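Alpha/beta hydrolase fold protein (Sphaerobacter thermophilus, PDB 3R0V) probably acts as a hydrolase of the alpha/beta fold and holds D-malate in its pocket. Local coordinates at residues F117-Y121 against S217-I221; V130-Y134 against Y153-G158; Y134-D139 against L185-H189; I197-A203 against E227-P233. One frame throughout, in Å; residues are numbered along the deposited sequence.

Interaction 1: F117-Y121 against S217-I221; sequences FEPPY and SPAWI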
# COMPACT_ATOMS: atom_id res chain seq x y z
N PHE A 117 -0.11 -6.89 2.54
CA PHE A 117 -0.25 -7.74 1.37
C PHE A 117 0.77 -7.33 0.30
O PHE A 117 0.80 -6.18 -0.15
CB PHE A 117 -1.66 -7.62 0.80
CG PHE A 117 -1.89 -8.39 -0.47
CD1 PHE A 117 -2.13 -9.75 -0.44
CD2 PHE A 117 -1.89 -7.74 -1.70
CE1 PHE A 117 -2.35 -10.47 -1.61
CE2 PHE A 117 -2.12 -8.45 -2.88
CZ PHE A 117 -2.34 -9.81 -2.83
N GLU A 118 1.60 -8.30 -0.09
CA GLU A 118 2.56 -8.12 -1.19
C GLU A 118 3.37 -6.83 -1.11
O GLU A 118 3.45 -6.08 -2.08
CB GLU A 118 1.87 -8.25 -2.56
CG GLU A 118 1.19 -9.60 -2.76
CD GLU A 118 0.66 -9.81 -4.17
OE1 GLU A 118 0.53 -8.84 -4.94
OE2 GLU A 118 0.38 -10.98 -4.51
N PRO A 119 4.01 -6.56 0.03
CA PRO A 119 4.93 -5.42 0.07
C PRO A 119 6.04 -5.60 -0.98
O PRO A 119 6.72 -6.62 -0.98
CB PRO A 119 5.52 -5.49 1.49
CG PRO A 119 5.25 -6.87 1.96
CD PRO A 119 4.00 -7.34 1.28
N PRO A 120 6.19 -4.62 -1.89
CA PRO A 120 7.05 -4.86 -3.07
C PRO A 120 8.54 -4.58 -2.84
O PRO A 120 9.18 -3.91 -3.66
CB PRO A 120 6.47 -3.91 -4.12
CG PRO A 120 5.89 -2.76 -3.30
CD PRO A 120 5.37 -3.40 -2.03
N TYR A 121 9.08 -5.06 -1.73
CA TYR A 121 10.52 -5.02 -1.53
C TYR A 121 11.14 -6.12 -2.39
O TYR A 121 10.44 -6.98 -2.91
CB TYR A 121 10.90 -5.23 -0.06
CG TYR A 121 10.48 -4.08 0.81
CD1 TYR A 121 11.27 -2.95 0.90
CD2 TYR A 121 9.28 -4.11 1.52
CE1 TYR A 121 10.89 -1.87 1.69
CE2 TYR A 121 8.90 -3.05 2.31
CZ TYR A 121 9.71 -1.93 2.39
OH TYR A 121 9.30 -0.87 3.17
N SER A 217 1.31 -14.55 -7.19
CA SER A 217 2.47 -13.71 -6.92
C SER A 217 3.70 -14.18 -7.69
O SER A 217 3.95 -15.38 -7.81
CB SER A 217 2.80 -13.69 -5.42
OG SER A 217 1.74 -13.11 -4.68
N PRO A 218 4.48 -13.23 -8.20
CA PRO A 218 5.76 -13.66 -8.77
C PRO A 218 6.69 -14.20 -7.68
O PRO A 218 6.50 -13.91 -6.49
CB PRO A 218 6.33 -12.38 -9.39
CG PRO A 218 5.66 -11.27 -8.67
CD PRO A 218 4.29 -11.78 -8.25
N ALA A 219 7.65 -15.03 -8.08
CA ALA A 219 8.59 -15.61 -7.12
C ALA A 219 9.21 -14.54 -6.22
O ALA A 219 9.39 -14.75 -5.02
CB ALA A 219 9.69 -16.39 -7.85
N TRP A 220 9.56 -13.40 -6.79
CA TRP A 220 10.25 -12.40 -5.98
C TRP A 220 9.40 -11.85 -4.85
O TRP A 220 9.92 -11.50 -3.79
CB TRP A 220 10.83 -11.29 -6.85
CG TRP A 220 9.86 -10.38 -7.56
CD1 TRP A 220 9.41 -10.49 -8.85
CD2 TRP A 220 9.28 -9.18 -7.04
NE1 TRP A 220 8.58 -9.44 -9.16
CE2 TRP A 220 8.48 -8.62 -8.07
CE3 TRP A 220 9.35 -8.53 -5.81
CZ2 TRP A 220 7.75 -7.44 -7.89
CZ3 TRP A 220 8.63 -7.35 -5.63
CH2 TRP A 220 7.84 -6.82 -6.67
N ILE A 221 8.09 -11.77 -5.07
CA ILE A 221 7.17 -11.36 -4.02
C ILE A 221 7.08 -12.42 -2.92
O ILE A 221 7.05 -12.07 -1.73
CB ILE A 221 5.78 -11.06 -4.61
CG1 ILE A 221 5.77 -9.68 -5.26
CG2 ILE A 221 4.67 -11.19 -3.56
CD1 ILE A 221 5.79 -8.53 -4.25
O HOH W 1 5.80 -9.46 -0.59
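Glu118 and Ser217 both place their gamma atom beside the backbone N and anti to the carbonyl carbon, CG of Glu118 at chi1 -59° and OG of Ser217 at chi1 -63°, and these rotations bring carboxylate and hydroxyl together. Ser217 OG donates to Glu118 OE2 across a short 2.5 Å, arriving 39° out of the carboxylate plane. The same hydroxyl oxygen also takes the N-H of Gly214, a second bond that pins the serine. Behind the carboxylate, Glu118 CG lies 3.9 Å from Ile221 CG2, the two side chains crossing near a right angle. Next to them Trp220 turns its ring edge to segment 117-121: CZ3 comes 3.3 Å from Tyr121 O, and CH2 sits 4.1 Å from Pro120 CB. Pro120, centre of an inverse gamma turn, touches the bound D-malate, while Arg127 binds Pro120 O and makes a cation-pi contact with Trp220. One water donates to both Pro119 O and Ile221 O. The contact thus joins the loop leaving strand 111-117 to the start of helix 219-231, with Glu118 still backbone-bonded to Met212 of the adjoining strand 209-213.

Interaction 2: V130-Y134 against Y153-G158; sequences VPPDY and YFMTEG. With MLT (D-malate), chain F.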
# COMPACT_ATOMS: atom_id res chain seq x y z
N VAL A 130 15.35 -2.86 -11.72
CA VAL A 130 14.69 -1.60 -12.03
C VAL A 130 15.71 -0.76 -12.79
O VAL A 130 16.87 -0.71 -12.41
CB VAL A 130 14.29 -0.87 -10.74
CG1 VAL A 130 13.74 0.51 -11.04
CG2 VAL A 130 13.27 -1.70 -9.95
N PRO A 131 15.29 -0.12 -13.90
CA PRO A 131 16.28 0.65 -14.66
C PRO A 131 16.94 1.71 -13.78
O PRO A 131 16.26 2.34 -12.99
CB PRO A 131 15.44 1.33 -15.74
CG PRO A 131 14.25 0.45 -15.91
CD PRO A 131 13.96 -0.08 -14.53
N PRO A 132 18.26 1.90 -13.93
CA PRO A 132 18.93 2.93 -13.12
C PRO A 132 18.38 4.34 -13.35
O PRO A 132 18.52 5.19 -12.48
CB PRO A 132 20.39 2.83 -13.58
CG PRO A 132 20.54 1.42 -14.01
CD PRO A 132 19.22 1.08 -14.68
N ASP A 133 17.76 4.57 -14.50
CA ASP A 133 17.19 5.88 -14.81
C ASP A 133 15.69 5.97 -14.51
O ASP A 133 15.01 6.88 -14.98
CB ASP A 133 17.47 6.27 -16.28
CG ASP A 133 16.73 5.39 -17.28
OD1 ASP A 133 16.44 4.22 -16.97
OD2 ASP A 133 16.44 5.88 -18.39
N TYR A 134 15.20 5.04 -13.70
CA TYR A 134 13.76 4.99 -13.42
C TYR A 134 13.18 6.33 -12.96
O TYR A 134 12.19 6.81 -13.53
CB TYR A 134 13.46 3.91 -12.37
CG TYR A 134 11.99 3.83 -12.03
CD1 TYR A 134 11.12 3.07 -12.81
CD2 TYR A 134 11.46 4.55 -10.95
CE1 TYR A 134 9.77 3.01 -12.52
CE2 TYR A 134 10.09 4.48 -10.65
CZ TYR A 134 9.26 3.72 -11.45
OH TYR A 134 7.92 3.66 -11.16
N TYR A 153 4.93 2.52 -17.49
CA TYR A 153 6.34 2.44 -17.13
C TYR A 153 6.49 1.94 -15.70
O TYR A 153 7.29 1.05 -15.44
CB TYR A 153 7.02 3.80 -17.33
CG TYR A 153 8.50 3.81 -17.08
CD1 TYR A 153 9.38 3.17 -17.95
CD2 TYR A 153 9.03 4.47 -15.98
CE1 TYR A 153 10.75 3.19 -17.72
CE2 TYR A 153 10.40 4.50 -15.74
CZ TYR A 153 11.24 3.85 -16.61
OH TYR A 153 12.60 3.87 -16.39
N PHE A 154 5.73 2.52 -14.78
CA PHE A 154 5.73 2.02 -13.41
C PHE A 154 5.43 0.52 -13.35
O PHE A 154 6.14 -0.25 -12.71
CB PHE A 154 4.70 2.78 -12.56
CG PHE A 154 4.30 2.04 -11.30
CD1 PHE A 154 5.17 1.96 -10.23
CD2 PHE A 154 3.07 1.42 -11.21
CE1 PHE A 154 4.80 1.27 -9.08
CE2 PHE A 154 2.71 0.73 -10.07
CZ PHE A 154 3.56 0.66 -9.01
N MSE A 155 4.38 0.09 -14.05
CA MSE A 155 4.00 -1.31 -13.97
C MSE A 155 5.01 -2.26 -14.57
O MSE A 155 5.31 -3.29 -13.99
CB MSE A 155 2.64 -1.53 -14.58
CG MSE A 155 1.59 -0.80 -13.80
SE MSE A 155 -0.17 -1.28 -14.35
CE MSE A 155 -1.12 -0.26 -12.99
N THR A 156 5.55 -1.90 -15.74
CA THR A 156 6.49 -2.78 -16.43
C THR A 156 7.90 -2.71 -15.89
O THR A 156 8.57 -3.75 -15.75
CB THR A 156 6.53 -2.48 -17.94
OG1 THR A 156 6.86 -1.09 -18.14
CG2 THR A 156 5.19 -2.79 -18.59
N GLU A 157 8.38 -1.51 -15.60
CA GLU A 157 9.77 -1.32 -15.19
C GLU A 157 9.91 -1.13 -13.68
O GLU A 157 10.93 -1.49 -13.11
CB GLU A 157 10.41 -0.16 -15.95
CG GLU A 157 10.43 -0.35 -17.45
CD GLU A 157 11.14 -1.63 -17.86
OE1 GLU A 157 12.09 -2.05 -17.17
OE2 GLU A 157 10.73 -2.21 -18.89
N GLY A 158 8.89 -0.57 -13.05
CA GLY A 158 8.94 -0.35 -11.61
C GLY A 158 8.68 -1.63 -10.85
O GLY A 158 9.42 -1.98 -9.93
C1 MLT F . 2.50 -1.12 -5.59
O1 MLT F . 1.82 -0.43 -4.76
O2 MLT F . 3.64 -1.51 -5.35
C2 MLT F . 1.84 -1.45 -6.91
O3 MLT F . 0.46 -1.17 -6.84
C3 MLT F . 2.08 -2.91 -7.27
C4 MLT F . 1.12 -3.34 -8.36
O4 MLT F . 0.17 -2.62 -8.72
O5 MLT F . 1.28 -4.44 -8.93
O HOH W 2 14.13 3.31 -18.63
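Tyr153, whose ring lies against that of Tyr134, has a carbonyl O gripped twice, by Glu157 N at 2.8 Å and more loosely by Gly158 N at 3.3 Å. The double grip marks the wider pi-type turn in which helix 147-158 finishes. With its CG anti to the backbone N (chi1 179°), Tyr134 carries its ring across to Tyr153 and Gly158. The rings of Tyr134 and Tyr153 are nearly parallel, 14° apart, but so far slid that they hardly overlap; the closest carbons are Tyr134 CD1 and Tyr153 CE2 at 3.3 Å. Farther out, Tyr134 CE1 meets Gly158 CA at 3.6 Å, and Tyr134 OH reaches the edge of the Phe154 ring in its plane, 3.4 Å from CD1. Phe154 in turn puts CZ 3.4 Å from C2 of D-malate, which is hydrogen-bonded to the backbone N of Ala32 and Ser96. With an alanine at Tyr134, the ring beside Tyr153 and the hydroxyl at the Phe154 edge are gone, and both remaining rings would probably be freer to shift. Pro131 packs CG and CD on the bent Glu157 side chain, and a water links Asp133 OD1 to Tyr153 OH. The chemistry is therefore chiefly apolar packing, with polar linkage supplied by water, and it implies a lid element held to the pocket wall by shape more than by direct bonds.

Interaction 3: Y134-D139 against L185-H189; sequences YQTRLD and LPYDH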
# COMPACT_ATOMS: atom_id res chain seq x y z
N TYR A 134 15.20 5.04 -13.70
CA TYR A 134 13.76 4.99 -13.42
C TYR A 134 13.18 6.33 -12.96
O TYR A 134 12.19 6.81 -13.53
CB TYR A 134 13.46 3.91 -12.37
CG TYR A 134 11.99 3.83 -12.03
CD1 TYR A 134 11.12 3.07 -12.81
CD2 TYR A 134 11.46 4.55 -10.95
CE1 TYR A 134 9.77 3.01 -12.52
CE2 TYR A 134 10.09 4.48 -10.65
CZ TYR A 134 9.26 3.72 -11.45
OH TYR A 134 7.92 3.66 -11.16
N GLN A 135 13.78 6.96 -11.96
CA GLN A 135 13.24 8.21 -11.43
C GLN A 135 13.22 9.30 -12.50
O GLN A 135 12.24 10.01 -12.66
CB GLN A 135 14.05 8.66 -10.21
CG GLN A 135 13.65 10.01 -9.62
CD GLN A 135 14.48 10.37 -8.40
OE1 GLN A 135 15.28 9.57 -7.93
NE2 GLN A 135 14.29 11.58 -7.89
N THR A 136 14.32 9.42 -13.23
CA THR A 136 14.46 10.42 -14.28
C THR A 136 13.41 10.20 -15.38
O THR A 136 12.78 11.16 -15.84
CB THR A 136 15.88 10.40 -14.88
OG1 THR A 136 16.83 10.63 -13.83
CG2 THR A 136 16.03 11.46 -15.96
N ARG A 137 13.24 8.96 -15.80
CA ARG A 137 12.31 8.67 -16.89
C ARG A 137 10.86 8.91 -16.46
O ARG A 137 10.07 9.49 -17.20
CB ARG A 137 12.51 7.24 -17.40
CG ARG A 137 11.50 6.78 -18.42
CD ARG A 137 11.50 7.64 -19.68
NE ARG A 137 10.61 7.06 -20.68
CZ ARG A 137 10.39 7.59 -21.87
NH1 ARG A 137 11.00 8.72 -22.22
NH2 ARG A 137 9.57 7.00 -22.72
N LEU A 138 10.51 8.45 -15.26
CA LEU A 138 9.17 8.65 -14.73
C LEU A 138 8.85 10.15 -14.67
O LEU A 138 7.77 10.58 -15.09
CB LEU A 138 9.06 8.01 -13.35
CG LEU A 138 7.75 8.25 -12.60
CD1 LEU A 138 6.56 7.72 -13.38
CD2 LEU A 138 7.84 7.61 -11.20
N ASP A 139 9.79 10.94 -14.15
CA ASP A 139 9.59 12.38 -14.08
C ASP A 139 9.40 12.98 -15.47
O ASP A 139 8.57 13.86 -15.66
CB ASP A 139 10.78 13.06 -13.39
CG ASP A 139 10.73 12.95 -11.88
OD1 ASP A 139 9.65 12.62 -11.33
OD2 ASP A 139 11.77 13.20 -11.24
N LEU A 185 3.16 8.76 -8.43
CA LEU A 185 4.08 7.63 -8.56
C LEU A 185 5.46 7.89 -7.94
O LEU A 185 6.04 6.98 -7.34
CB LEU A 185 4.20 7.18 -10.02
CG LEU A 185 2.99 6.41 -10.57
CD1 LEU A 185 3.01 6.35 -12.10
CD2 LEU A 185 2.88 5.01 -9.96
N PRO A 186 6.00 9.12 -8.07
CA PRO A 186 7.27 9.38 -7.39
C PRO A 186 7.16 9.28 -5.87
O PRO A 186 8.15 9.02 -5.21
CB PRO A 186 7.62 10.81 -7.82
CG PRO A 186 6.92 10.97 -9.15
CD PRO A 186 5.61 10.24 -8.94
N TYR A 187 5.97 9.50 -5.32
CA TYR A 187 5.78 9.38 -3.87
C TYR A 187 5.96 7.93 -3.44
O TYR A 187 6.64 7.65 -2.45
CB TYR A 187 4.38 9.83 -3.47
CG TYR A 187 4.05 11.28 -3.74
CD1 TYR A 187 4.99 12.16 -4.26
CD2 TYR A 187 2.79 11.78 -3.43
CE1 TYR A 187 4.67 13.49 -4.48
CE2 TYR A 187 2.46 13.09 -3.64
CZ TYR A 187 3.41 13.95 -4.17
OH TYR A 187 3.08 15.28 -4.38
N ASP A 188 5.36 7.01 -4.19
CA ASP A 188 5.52 5.60 -3.86
C ASP A 188 6.95 5.13 -4.07
O ASP A 188 7.45 4.29 -3.32
CB ASP A 188 4.49 4.77 -4.60
CG ASP A 188 3.11 4.91 -3.97
OD1 ASP A 188 2.23 5.57 -4.54
OD2 ASP A 188 2.94 4.39 -2.84
N HIS A 189 7.63 5.69 -5.07
CA HIS A 189 9.04 5.36 -5.24
C HIS A 189 9.84 5.78 -3.99
O HIS A 189 10.67 5.03 -3.48
CB HIS A 189 9.60 6.02 -6.50
CG HIS A 189 11.02 5.65 -6.79
ND1 HIS A 189 11.80 6.36 -7.68
CD2 HIS A 189 11.81 4.67 -6.30
CE1 HIS A 189 13.01 5.81 -7.73
NE2 HIS A 189 13.04 4.79 -6.91
O HOH W 3 7.13 4.66 -8.66
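Tyr134 presents the edge of its ring to the face of His189 in a T-shaped pair, planes at 89°, and this forms one end of an antiparallel helix pair in the helical lid that the alpha/beta hydrolase fold carries between strands 111-117 and 209-213. Ring carbon CD2 of Tyr134 stands 3.8 Å from His189 ND1, toward the rim of the imidazole. That imidazole also meets Gln135 at its own edge, where CB lies 3.9 Å from CE1. It reaches across because His189 holds CG anti to its backbone N (chi1 -176°). A glycine in place of His189 would probably open a gap beside Gln135 and deprive the Tyr134 edge of the aromatic face it meets. At the other end of the pair, Leu138 pushes its methyl CD2 to 3.9 Å from Leu185 CB, the two leucines crossing at about a right angle, and the same methyl touches the ring of Pro186. Asp139 OD1 borders Pro186 CG.

Beyond these contacts, the axes of the two short segments pass 10.9 Å apart. Phe154 of helix 147-158 packs on Leu185, and Ala150 on Leu138. On the far flank of helix 185-192, Asp188 is held by salt bridges to Arg57 and Arg60 and by Ser96 OG, bonds that probably help fix the helix beside the D-malate pocket. Between the helices one water, lying in the plane of the Tyr134 ring, is 2.8 Å from Tyr134 OH and donates to Leu185 O at 2.9 Å.

Interaction 4: I197-A203 against E227-P233; sequences IPTARFA and ELADTIP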
# COMPACT_ATOMS: atom_id res chain seq x y z
N ILE A 197 14.93 -3.97 1.95
CA ILE A 197 14.26 -3.94 3.24
C ILE A 197 15.13 -3.27 4.31
O ILE A 197 16.29 -3.63 4.48
CB ILE A 197 13.92 -5.36 3.73
CG1 ILE A 197 12.99 -6.05 2.73
CG2 ILE A 197 13.29 -5.30 5.13
CD1 ILE A 197 12.72 -7.49 3.06
N PRO A 198 14.57 -2.29 5.04
CA PRO A 198 15.29 -1.75 6.20
C PRO A 198 15.19 -2.72 7.38
O PRO A 198 14.42 -2.53 8.32
CB PRO A 198 14.57 -0.43 6.49
CG PRO A 198 13.19 -0.62 5.95
CD PRO A 198 13.30 -1.59 4.79
N THR A 199 15.98 -3.78 7.29
CA THR A 199 15.91 -4.90 8.21
C THR A 199 16.02 -4.50 9.68
O THR A 199 15.22 -4.97 10.51
CB THR A 199 17.00 -5.92 7.89
OG1 THR A 199 16.77 -6.45 6.59
CG2 THR A 199 17.02 -7.04 8.92
N ALA A 200 16.99 -3.65 10.00
CA ALA A 200 17.20 -3.21 11.38
C ALA A 200 15.93 -2.61 11.95
O ALA A 200 15.52 -2.93 13.07
CB ALA A 200 18.33 -2.21 11.45
N ARG A 201 15.29 -1.74 11.17
CA ARG A 201 14.05 -1.10 11.62
C ARG A 201 12.89 -2.06 11.75
O ARG A 201 12.16 -2.04 12.74
CB ARG A 201 13.66 0.02 10.67
CG ARG A 201 14.69 1.12 10.58
CD ARG A 201 14.08 2.33 9.91
NE ARG A 201 13.13 2.98 10.81
CZ ARG A 201 12.10 3.72 10.39
NH1 ARG A 201 11.89 3.88 9.09
NH2 ARG A 201 11.29 4.29 11.27
N PHE A 202 12.70 -2.91 10.75
CA PHE A 202 11.55 -3.80 10.77
C PHE A 202 11.70 -4.89 11.83
O PHE A 202 10.71 -5.35 12.39
CB PHE A 202 11.26 -4.38 9.38
CG PHE A 202 10.79 -3.36 8.36
CD1 PHE A 202 10.56 -2.03 8.72
CD2 PHE A 202 10.57 -3.74 7.04
CE1 PHE A 202 10.13 -1.10 7.76
CE2 PHE A 202 10.13 -2.83 6.10
CZ PHE A 202 9.91 -1.51 6.45
N ALA A 203 12.93 -5.29 12.14
CA ALA A 203 13.14 -6.26 13.21
C ALA A 203 12.72 -5.70 14.57
O ALA A 203 12.50 -6.46 15.51
CB ALA A 203 14.59 -6.71 13.25
N GLU A 227 10.86 -13.44 3.76
CA GLU A 227 11.92 -12.78 4.51
C GLU A 227 11.33 -11.82 5.54
O GLU A 227 11.79 -11.77 6.67
CB GLU A 227 12.90 -12.03 3.61
CG GLU A 227 13.97 -11.31 4.44
CD GLU A 227 15.14 -10.79 3.62
OE1 GLU A 227 15.58 -11.47 2.67
OE2 GLU A 227 15.64 -9.68 3.95
N LEU A 228 10.31 -11.05 5.16
CA LEU A 228 9.69 -10.13 6.11
C LEU A 228 9.10 -10.88 7.29
O LEU A 228 9.21 -10.44 8.44
CB LEU A 228 8.60 -9.30 5.44
CG LEU A 228 9.12 -8.19 4.54
CD1 LEU A 228 8.00 -7.61 3.68
CD2 LEU A 228 9.75 -7.09 5.38
N ALA A 229 8.46 -12.02 7.03
CA ALA A 229 7.82 -12.78 8.10
C ALA A 229 8.85 -13.44 9.01
O ALA A 229 8.50 -13.90 10.11
CB ALA A 229 6.85 -13.81 7.54
N ASP A 230 10.10 -13.50 8.57
CA ASP A 230 11.18 -14.01 9.40
C ASP A 230 11.84 -12.86 10.18
O ASP A 230 12.18 -13.00 11.36
CB ASP A 230 12.21 -14.74 8.53
CG ASP A 230 13.29 -15.44 9.34
OD1 ASP A 230 12.99 -16.48 9.96
OD2 ASP A 230 14.43 -14.95 9.36
N THR A 231 12.01 -11.72 9.51
CA THR A 231 12.67 -10.57 10.12
C THR A 231 11.85 -9.95 11.24
O THR A 231 12.38 -9.55 12.29
CB THR A 231 12.97 -9.51 9.03
OG1 THR A 231 13.99 -10.03 8.16
CG2 THR A 231 13.46 -8.20 9.63
N ILE A 232 10.54 -9.86 11.03
CA ILE A 232 9.66 -9.28 12.03
C ILE A 232 9.36 -10.36 13.05
O ILE A 232 8.85 -11.43 12.70
CB ILE A 232 8.38 -8.74 11.37
CG1 ILE A 232 8.75 -7.64 10.37
CG2 ILE A 232 7.42 -8.22 12.43
CD1 ILE A 232 7.61 -7.20 9.48
N PRO A 233 9.70 -10.11 14.32
CA PRO A 233 9.70 -11.25 15.25
C PRO A 233 8.36 -11.92 15.47
O PRO A 233 8.30 -13.14 15.60
CB PRO A 233 10.26 -10.65 16.55
CG PRO A 233 10.13 -9.19 16.41
CD PRO A 233 10.25 -8.90 14.93
O HOH W 4 14.80 -8.44 6.25
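Ala203 CA points a C-H at Thr231 O, 3.5 Å away with 148° at the hydrogen, beside the C-terminal end of helix 219-231, where the CA atoms of Ala203 and Ile232 come within 4.8 Å. Beside this approach Pro233 CD rests 3.4 Å from Ala203 O. Leu228 serves as the apolar centre: its methyl CD2 lies 3.8 Å from Ile197 CD1 and touches the edge of the Phe202 ring at CD2. A turn earlier than Ala203, Thr199 brings its methyl CG2 to 3.8 Å from Thr231 CG2, the side chains crossing near a right angle. Helix 219-231 is the connecting helix of a beta-alpha-beta crossover between the parallel neighbours 209-213 and 235-239, and the short helix 199-202, which follows the lid, packs on the C-terminal part of this connecting helix. Phe202 and Ile232 both lean on Leu102 of helix 96-106. With CG anti to the backbone N (chi1 178°), Glu227 stretches out until OE2 accepts from a water at 2.7 Å. Thr199 OG1 and Thr231 OG1 are bonded to the same water, at 2.8 Å and 2.6 Å.

From the N terminus, interaction 1 opens where strand 111-117 ends and closes only at the start of helix 219-231, so its loop spans the whole helical lid. Within it, interaction 2 closes the short loop from 130-134 to helix 147-158, while interaction 3 starts from the shared Tyr134 and closes at helix 185-192; the two cross and form one block, where Phe154 also packs on Leu185. Interaction 4 opens at 197-203, still inside the first loop, but closes after it, at 227-233, and therefore crosses interaction 1. These two touch where Tyr121 meets 197-202 and Pro119 meets Leu228, joining the entry of the lid to its exit and to helix 219-231.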